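PDB 2G2X: hypothetical protein PP5205 from Pseudomonas putida, which is of unknown function but adopts the EVE domain fold, related to ASCH and PUA domains, and so may bind RNA or a modified nucleic acid base. Local coordinates for residues A[56-70]-A[96-110]. Numbering follows the deposited sequence.
Sequences QPGIAGIARITRAAY and AVDVAHVQTFPRVLE
F105 lies over the backbone of G61, whose CA sits 3.7 Å from the centroid of the F105 ring and 3° off the ring normal, a CH-pi contact. Two isoleucines pack against the same ring: I59 CG2 approaches F105 CE2 at 3.6 Å, and I62 brings CG1 against CZ. G61 and the isoleucines belong to strand 58-71 and F105 to strand 95-110, antiparallel neighbours in the mixed sheet of the EVE domain, of the PUA clan. Next to this centre the pairing slips by one residue at a classic beta bulge: V102 N and Q103 N both donate to I62 O, from the same face of its plane. R64 lays one face of its guanidinium over A100 CB, while NH1 makes a weak bond to H101 O at 3.1 Å. A second classic bulge sets T66 and R67 opposite D98: T66 N donates to D98 O at 2.7 Å, and T66 OG1 is hydrogen-bonded to E23 of strand 23-26, on the far side of strand 95-110. At the polar edge Y70 CG stands between the backbone N and carbonyl carbon (chi1 64°), bringing the ring alongside strand 95-110, with R67 NH1 over one face and A96 CB over the opposite one. Y70 OH donates to D98 OD1 at 2.8 Å, from the syn side but 28° out of the carboxylate plane. A phenylalanine here would probably keep the ring's packing but leave D98 OD1 without this donor. D98 OD2 accepts from a water whose O is 2.6 Å away, which accepts in turn from R67 NH1.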
ATOM      1  N   GLN A  56      11.102   7.390   9.990  1.00 15.43           N
ATOM      2  CA  GLN A  56      11.952   6.837   8.937  1.00 16.94           C
ATOM      3  C   GLN A  56      11.102   6.362   7.763  1.00 15.90           C
ATOM      4  O   GLN A  56      10.938   5.163   7.540  1.00 14.72           O
ATOM      5  CB  GLN A  56      12.809   5.673   9.460  1.00 18.73           C
ATOM      6  CG  GLN A  56      13.972   5.330   8.520  1.00 24.24           C
ATOM      7  CD  GLN A  56      14.849   4.176   9.005  1.00 25.89           C
ATOM      8  OE1 GLN A  56      16.025   4.089   8.650  1.00 27.49           O
ATOM      9  NE2 GLN A  56      14.275   3.280   9.799  1.00 25.32           N
ATOM     10  N   PRO A  57      10.539   7.307   6.998  1.00 14.50           N
ATOM     11  CA  PRO A  57       9.706   6.957   5.848  1.00 14.19           C
ATOM     12  C   PRO A  57      10.508   6.261   4.748  1.00 14.19           C
ATOM     13  O   PRO A  57      11.657   6.627   4.473  1.00 14.43           O
ATOM     14  CB  PRO A  57       9.148   8.310   5.407  1.00 14.21           C
ATOM     15  CG  PRO A  57      10.266   9.257   5.759  1.00 12.96           C
ATOM     16  CD  PRO A  57      10.663   8.767   7.135  1.00 13.93           C
ATOM     17  N   GLY A  58       9.898   5.255   4.128  1.00 13.63           N
ATOM     18  CA  GLY A  58      10.568   4.522   3.071  1.00 13.20           C
ATOM     19  C   GLY A  58       9.965   3.146   2.874  1.00 14.30           C
ATOM     20  O   GLY A  58       9.025   2.766   3.569  1.00 14.60           O
ATOM     21  N   ILE A  59      10.506   2.396   1.919  1.00 15.03           N
ATOM     22  CA  ILE A  59      10.020   1.053   1.642  1.00 14.53           C
ATOM     23  C   ILE A  59      10.641   0.092   2.659  1.00 14.15           C
ATOM     24  O   ILE A  59      11.860  -0.077   2.699  1.00 13.36           O
ATOM     25  CB  ILE A  59      10.388   0.628   0.204  1.00 14.69           C
ATOM     26  CG1 ILE A  59       9.709   1.578  -0.796  1.00 15.37           C
ATOM     27  CG2 ILE A  59       9.967  -0.819  -0.038  1.00 13.63           C
ATOM     28  CD1 ILE A  59      10.039   1.312  -2.268  1.00 13.15           C
ATOM     29  N   ALA A  60       9.795  -0.529   3.479  1.00 12.02           N
ATOM     30  CA  ALA A  60      10.264  -1.442   4.518  1.00 11.47           C
ATOM     31  C   ALA A  60      10.247  -2.921   4.145  1.00 11.04           C
ATOM     32  O   ALA A  60      10.872  -3.743   4.827  1.00 10.20           O
ATOM     33  CB  ALA A  60       9.456  -1.225   5.792  1.00 11.42           C
ATOM     34  N   GLY A  61       9.543  -3.265   3.072  1.00  8.56           N
ATOM     35  CA  GLY A  61       9.495  -4.657   2.668  1.00  9.21           C
ATOM     36  C   GLY A  61       8.540  -4.976   1.536  1.00  9.22           C
ATOM     37  O   GLY A  61       8.046  -4.083   0.844  1.00  8.67           O
ATOM     38  N   ILE A  62       8.277  -6.265   1.352  1.00  7.54           N
ATOM     39  CA  ILE A  62       7.391  -6.719   0.293  1.00  7.04           C
ATOM     40  C   ILE A  62       6.272  -7.573   0.856  1.00  6.63           C
ATOM     41  O   ILE A  62       6.483  -8.346   1.788  1.00  6.46           O
ATOM     42  CB  ILE A  62       8.159  -7.562  -0.750  1.00  6.91           C
ATOM     43  CG1 ILE A  62       9.285  -6.722  -1.355  1.00  8.29           C
ATOM     44  CG2 ILE A  62       7.194  -8.070  -1.832  1.00  4.86           C
ATOM     45  CD1 ILE A  62      10.252  -7.513  -2.231  1.00 10.85           C
ATOM     46  N   ALA A  63       5.085  -7.424   0.282  1.00  5.38           N
ATOM     47  CA  ALA A  63       3.921  -8.198   0.690  1.00  6.13           C
ATOM     48  C   ALA A  63       3.159  -8.570  -0.579  1.00  7.96           C
ATOM     49  O   ALA A  63       3.494  -8.095  -1.667  1.00  8.89           O
ATOM     50  CB  ALA A  63       3.035  -7.377   1.631  1.00  3.03           C
ATOM     51  N   ARG A  64       2.136  -9.409  -0.445  1.00  8.99           N
ATOM     52  CA  ARG A  64       1.356  -9.838  -1.597  1.00  9.25           C
ATOM     53  C   ARG A  64      -0.152  -9.754  -1.368  1.00  7.47           C
ATOM     54  O   ARG A  64      -0.619  -9.750  -0.232  1.00  7.23           O
ATOM     55  CB  ARG A  64       1.731 -11.277  -1.972  1.00 12.84           C
ATOM     56  CG  ARG A  64       1.354 -12.327  -0.928  1.00 17.90           C
ATOM     57  CD  ARG A  64       1.668 -13.736  -1.429  1.00 24.52           C
ATOM     58  NE  ARG A  64       1.168 -14.772  -0.527  1.00 29.99           N
ATOM     59  CZ  ARG A  64       1.645 -14.994   0.695  1.00 32.01           C
ATOM     60  NH1 ARG A  64       2.642 -14.254   1.160  1.00 35.04           N
ATOM     61  NH2 ARG A  64       1.126 -15.951   1.456  1.00 31.02           N
ATOM     62  N   ILE A  65      -0.907  -9.692  -2.463  1.00  6.17           N
ATOM     63  CA  ILE A  65      -2.363  -9.621  -2.404  1.00  6.10           C
ATOM     64  C   ILE A  65      -2.927 -11.032  -2.290  1.00  7.40           C
ATOM     65  O   ILE A  65      -2.676 -11.870  -3.158  1.00  7.10           O
ATOM     66  CB  ILE A  65      -2.946  -8.976  -3.675  1.00  5.34           C
ATOM     67  CG1 ILE A  65      -2.302  -7.606  -3.908  1.00  5.26           C
ATOM     68  CG2 ILE A  65      -4.458  -8.852  -3.546  1.00  4.31           C
ATOM     69  CD1 ILE A  65      -2.433  -6.654  -2.725  1.00  4.16           C
ATOM     70  N   THR A  66      -3.686 -11.290  -1.224  1.00  8.13           N
ATOM     71  CA  THR A  66      -4.285 -12.607  -1.004  1.00  8.58           C
ATOM     72  C   THR A  66      -5.784 -12.625  -1.291  1.00  7.43           C
ATOM     73  O   THR A  66      -6.407 -13.677  -1.248  1.00  7.67           O
ATOM     74  CB  THR A  66      -4.050 -13.122   0.449  1.00 10.31           C
ATOM     75  OG1 THR A  66      -4.510 -12.147   1.395  1.00  7.14           O
ATOM     76  CG2 THR A  66      -2.576 -13.409   0.680  1.00  6.97           C
ATOM     77  N   ARG A  67      -6.359 -11.458  -1.562  1.00  7.39           N
ATOM     78  CA  ARG A  67      -7.781 -11.360  -1.899  1.00  7.48           C
ATOM     79  C   ARG A  67      -8.047 -10.080  -2.687  1.00  7.90           C
ATOM     80  O   ARG A  67      -7.784  -8.975  -2.208  1.00  6.38           O
ATOM     81  CB  ARG A  67      -8.674 -11.378  -0.651  1.00  8.38           C
ATOM     82  CG  ARG A  67     -10.157 -11.426  -1.024  1.00  8.70           C
ATOM     83  CD  ARG A  67     -11.141 -11.352   0.158  1.00  8.64           C
ATOM     84  NE  ARG A  67     -12.510 -11.390  -0.359  1.00 10.78           N
ATOM     85  CZ  ARG A  67     -13.615 -11.172   0.350  1.00  9.16           C
ATOM     86  NH1 ARG A  67     -13.550 -10.891   1.644  1.00  9.68           N
ATOM     87  NH2 ARG A  67     -14.793 -11.229  -0.253  1.00  6.51           N
ATOM     88  N   ALA A  68      -8.570 -10.238  -3.898  1.00  8.77           N
ATOM     89  CA  ALA A  68      -8.862  -9.101  -4.760  1.00  9.19           C
ATOM     90  C   ALA A  68      -9.917  -8.194  -4.133  1.00  8.67           C
ATOM     91  O   ALA A  68     -10.583  -8.564  -3.169  1.00  9.83           O
ATOM     92  CB  ALA A  68      -9.320  -9.586  -6.134  1.00  6.67           C
ATOM     93  N   ALA A  69     -10.066  -7.005  -4.699  1.00  8.79           N
ATOM     94  CA  ALA A  69     -11.008  -6.020  -4.185  1.00 10.20           C
ATOM     95  C   ALA A  69     -12.411  -6.533  -3.863  1.00 10.28           C
ATOM     96  O   ALA A  69     -13.017  -7.284  -4.633  1.00  9.84           O
ATOM     97  CB  ALA A  69     -11.102  -4.834  -5.160  1.00  9.98           C
ATOM     98  N   TYR A  70     -12.903  -6.121  -2.697  1.00 10.03           N
ATOM     99  CA  TYR A  70     -14.243  -6.441  -2.231  1.00  9.71           C
ATOM    100  C   TYR A  70     -14.686  -5.238  -1.387  1.00 11.28           C
ATOM    101  O   TYR A  70     -13.844  -4.455  -0.938  1.00  8.70           O
ATOM    102  CB  TYR A  70     -14.253  -7.730  -1.403  1.00 10.16           C
ATOM    103  CG  TYR A  70     -13.466  -7.687  -0.118  1.00 11.43           C
ATOM    104  CD1 TYR A  70     -12.072  -7.755  -0.128  1.00 10.48           C
ATOM    105  CD2 TYR A  70     -14.116  -7.630   1.114  1.00 10.33           C
ATOM    106  CE1 TYR A  70     -11.344  -7.776   1.055  1.00 11.77           C
ATOM    107  CE2 TYR A  70     -13.397  -7.652   2.308  1.00 11.97           C
ATOM    108  CZ  TYR A  70     -12.012  -7.728   2.270  1.00 12.91           C
ATOM    109  OH  TYR A  70     -11.294  -7.784   3.445  1.00 13.94           O
ATOM    110  N   ALA A  96     -11.542  -2.902  -0.387  1.00  8.55           N
ATOM    111  CA  ALA A  96     -10.400  -3.310   0.406  1.00  8.17           C
ATOM    112  C   ALA A  96      -9.824  -4.539  -0.270  1.00  7.21           C
ATOM    113  O   ALA A  96     -10.437  -5.095  -1.180  1.00  8.44           O
ATOM    114  CB  ALA A  96     -10.841  -3.651   1.826  1.00  8.54           C
ATOM    115  N   VAL A  97      -8.634  -4.943   0.152  1.00  7.07           N
ATOM    116  CA  VAL A  97      -8.004  -6.146  -0.371  1.00  6.01           C
ATOM    117  C   VAL A  97      -7.318  -6.745   0.839  1.00  7.43           C
ATOM    118  O   VAL A  97      -7.085  -6.038   1.817  1.00  7.90           O
ATOM    119  CB  VAL A  97      -6.943  -5.842  -1.468  1.00  8.24           C
ATOM    120  CG1 VAL A  97      -7.619  -5.239  -2.695  1.00  4.99           C
ATOM    121  CG2 VAL A  97      -5.866  -4.914  -0.925  1.00  6.90           C
ATOM    122  N   ASP A  98      -7.021  -8.039   0.796  1.00  6.53           N
ATOM    123  CA  ASP A  98      -6.338  -8.675   1.912  1.00  5.64           C
ATOM    124  C   ASP A  98      -4.902  -8.943   1.497  1.00  6.64           C
ATOM    125  O   ASP A  98      -4.635  -9.297   0.347  1.00  6.71           O
ATOM    126  CB  ASP A  98      -7.033  -9.980   2.312  1.00  7.26           C
ATOM    127  CG  ASP A  98      -8.381  -9.745   2.975  1.00  7.03           C
ATOM    128  OD1 ASP A  98      -8.619  -8.619   3.466  1.00  6.52           O
ATOM    129  OD2 ASP A  98      -9.197 -10.688   3.013  1.00  8.12           O
ATOM    130  N   VAL A  99      -3.976  -8.788   2.436  1.00  6.87           N
ATOM    131  CA  VAL A  99      -2.568  -8.977   2.131  1.00  7.50           C
ATOM    132  C   VAL A  99      -1.862  -9.943   3.065  1.00  9.81           C
ATOM    133  O   VAL A  99      -2.374 -10.297   4.128  1.00 11.92           O
ATOM    134  CB  VAL A  99      -1.816  -7.629   2.195  1.00  8.71           C
ATOM    135  CG1 VAL A  99      -2.502  -6.605   1.298  1.00  4.68           C
ATOM    136  CG2 VAL A  99      -1.760  -7.129   3.641  1.00  5.71           C
ATOM    137  N   ALA A 100      -0.670 -10.362   2.654  1.00  8.55           N
ATOM    138  CA  ALA A 100       0.140 -11.264   3.449  1.00  8.26           C
ATOM    139  C   ALA A 100       1.592 -10.845   3.281  1.00  9.45           C
ATOM    140  O   ALA A 100       1.979 -10.273   2.255  1.00  8.05           O
ATOM    141  CB  ALA A 100      -0.062 -12.705   2.998  1.00  9.38           C
ATOM    142  N   HIS A 101       2.381 -11.126   4.306  1.00  9.32           N
ATOM    143  CA  HIS A 101       3.791 -10.781   4.337  1.00 10.63           C
ATOM    144  C   HIS A 101       4.635 -11.636   3.412  1.00 11.40           C
ATOM    145  O   HIS A 101       4.414 -12.837   3.288  1.00 13.26           O
ATOM    146  CB  HIS A 101       4.323 -10.938   5.764  1.00  9.67           C
ATOM    147  CG  HIS A 101       5.802 -10.727   5.891  1.00 10.71           C
ATOM    148  ND1 HIS A 101       6.358  -9.500   6.177  1.00 10.26           N
ATOM    149  CD2 HIS A 101       6.838 -11.596   5.790  1.00  6.69           C
ATOM    150  CE1 HIS A 101       7.672  -9.621   6.254  1.00  9.20           C
ATOM    151  NE2 HIS A 101       7.988 -10.884   6.023  1.00  6.73           N
ATOM    152  N   VAL A 102       5.607 -11.007   2.759  1.00 12.03           N
ATOM    153  CA  VAL A 102       6.521 -11.737   1.894  1.00 11.00           C
ATOM    154  C   VAL A 102       7.942 -11.573   2.423  1.00 10.91           C
ATOM    155  O   VAL A 102       8.640 -12.556   2.659  1.00 10.90           O
ATOM    156  CB  VAL A 102       6.463 -11.254   0.431  1.00 10.70           C
ATOM    157  CG1 VAL A 102       7.583 -11.908  -0.369  1.00  9.64           C
ATOM    158  CG2 VAL A 102       5.119 -11.617  -0.186  1.00  8.69           C
ATOM    159  N   GLN A 103       8.369 -10.333   2.635  1.00 12.00           N
ATOM    160  CA  GLN A 103       9.719 -10.101   3.131  1.00 14.08           C
ATOM    161  C   GLN A 103       9.851  -8.769   3.851  1.00 14.15           C
ATOM    162  O   GLN A 103       9.201  -7.783   3.497  1.00 14.08           O
ATOM    163  CB  GLN A 103      10.717 -10.143   1.962  1.00 16.56           C
ATOM    164  CG  GLN A 103      12.139 -10.564   2.331  1.00 17.84           C
ATOM    165  CD  GLN A 103      13.108 -10.441   1.159  1.00 20.67           C
ATOM    166  OE1 GLN A 103      14.041 -11.236   1.016  1.00 22.20           O
ATOM    167  NE2 GLN A 103      12.897  -9.432   0.322  1.00 21.11           N
ATOM    168  N   THR A 104      10.688  -8.746   4.876  1.00 14.52           N
ATOM    169  CA  THR A 104      10.933  -7.514   5.607  1.00 15.23           C
ATOM    170  C   THR A 104      12.397  -7.163   5.376  1.00 14.39           C
ATOM    171  O   THR A 104      13.285  -7.938   5.730  1.00 11.17           O
ATOM    172  CB  THR A 104      10.666  -7.676   7.126  1.00 15.67           C
ATOM    173  OG1 THR A 104      11.339  -6.632   7.849  1.00 16.09           O
ATOM    174  CG2 THR A 104      11.165  -9.010   7.608  1.00 20.44           C
ATOM    175  N   PHE A 105      12.646  -6.010   4.756  1.00 13.92           N
ATOM    176  CA  PHE A 105      14.018  -5.583   4.490  1.00 14.19           C
ATOM    177  C   PHE A 105      14.764  -5.307   5.788  1.00 15.90           C
ATOM    178  O   PHE A 105      14.186  -4.776   6.739  1.00 16.34           O
ATOM    179  CB  PHE A 105      14.036  -4.324   3.625  1.00 11.39           C
ATOM    180  CG  PHE A 105      13.372  -4.494   2.285  1.00 10.12           C
ATOM    181  CD1 PHE A 105      13.179  -5.765   1.738  1.00  8.46           C
ATOM    182  CD2 PHE A 105      12.971  -3.385   1.551  1.00  9.31           C
ATOM    183  CE1 PHE A 105      12.600  -5.926   0.480  1.00  9.01           C
ATOM    184  CE2 PHE A 105      12.387  -3.529   0.285  1.00  9.27           C
ATOM    185  CZ  PHE A 105      12.203  -4.804  -0.250  1.00  9.09           C
ATOM    186  N   PRO A 106      16.063  -5.649   5.842  1.00 18.47           N
ATOM    187  CA  PRO A 106      16.882  -5.430   7.043  1.00 18.96           C
ATOM    188  C   PRO A 106      16.906  -3.946   7.389  1.00 19.59           C
ATOM    189  O   PRO A 106      16.860  -3.553   8.556  1.00 19.48           O
ATOM    190  CB  PRO A 106      18.270  -5.927   6.620  1.00 19.67           C
ATOM    191  CG  PRO A 106      17.990  -6.892   5.507  1.00 20.61           C
ATOM    192  CD  PRO A 106      16.873  -6.217   4.750  1.00 19.23           C
ATOM    193  N   ARG A 107      16.985  -3.127   6.348  1.00 19.46           N
ATOM    194  CA  ARG A 107      17.016  -1.686   6.508  1.00 20.15           C
ATOM    195  C   ARG A 107      16.015  -1.054   5.554  1.00 18.61           C
ATOM    196  O   ARG A 107      15.940  -1.419   4.376  1.00 15.92           O
ATOM    197  CB  ARG A 107      18.422  -1.151   6.214  1.00 23.60           C
ATOM    198  CG  ARG A 107      19.504  -1.680   7.154  1.00 30.47           C
ATOM    199  CD  ARG A 107      20.872  -1.131   6.768  1.00 34.98           C
ATOM    200  NE  ARG A 107      21.227  -1.477   5.391  1.00 39.46           N
ATOM    201  CZ  ARG A 107      21.536  -2.705   4.977  1.00 41.37           C
ATOM    202  NH1 ARG A 107      21.540  -3.720   5.835  1.00 41.42           N
ATOM    203  NH2 ARG A 107      21.834  -2.919   3.700  1.00 41.48           N
ATOM    204  N   VAL A 108      15.244  -0.111   6.076  1.00 16.59           N
ATOM    205  CA  VAL A 108      14.252   0.593   5.281  1.00 14.84           C
ATOM    206  C   VAL A 108      14.939   1.325   4.137  1.00 13.88           C
ATOM    207  O   VAL A 108      16.011   1.904   4.319  1.00 13.83           O
ATOM    208  CB  VAL A 108      13.498   1.643   6.132  1.00 14.42           C
ATOM    209  CG1 VAL A 108      12.667   2.547   5.228  1.00 13.04           C
ATOM    210  CG2 VAL A 108      12.618   0.947   7.169  1.00 10.56           C
ATOM    211  N   LEU A 109      14.334   1.280   2.954  1.00 13.27           N
ATOM    212  CA  LEU A 109      14.883   1.997   1.810  1.00 13.41           C
ATOM    213  C   LEU A 109      14.275   3.382   1.954  1.00 14.78           C
ATOM    214  O   LEU A 109      13.159   3.642   1.495  1.00 14.55           O
ATOM    215  CB  LEU A 109      14.439   1.357   0.496  1.00 13.50           C
ATOM    216  CG  LEU A 109      14.786  -0.125   0.334  1.00 13.72           C
ATOM    217  CD1 LEU A 109      14.442  -0.561  -1.087  1.00 16.16           C
ATOM    218  CD2 LEU A 109      16.268  -0.358   0.621  1.00 13.32           C
ATOM    219  N   GLU A 110      15.016   4.254   2.626  1.00 14.89           N
ATOM    220  CA  GLU A 110      14.590   5.613   2.908  1.00 14.59           C
ATOM    221  C   GLU A 110      14.101   6.413   1.713  1.00 13.96           C
ATOM    222  O   GLU A 110      14.603   6.268   0.597  1.00 14.01           O
ATOM    223  CB  GLU A 110      15.721   6.348   3.621  1.00 16.89           C
ATOM    224  CG  GLU A 110      16.158   5.631   4.884  1.00 22.64           C
ATOM    225  CD  GLU A 110      17.228   6.369   5.658  1.00 25.98           C
ATOM    226  OE1 GLU A 110      17.590   5.899   6.757  1.00 29.49           O
ATOM    227  OE2 GLU A 110      17.705   7.416   5.173  1.00 28.26           O
TER
HETATM  228  O   HOH W   1      12.420  -2.740   6.781  1.00  8.59           O
HETATM  229  O   HOH W   2     -11.695 -11.181   3.455  1.00 10.55           O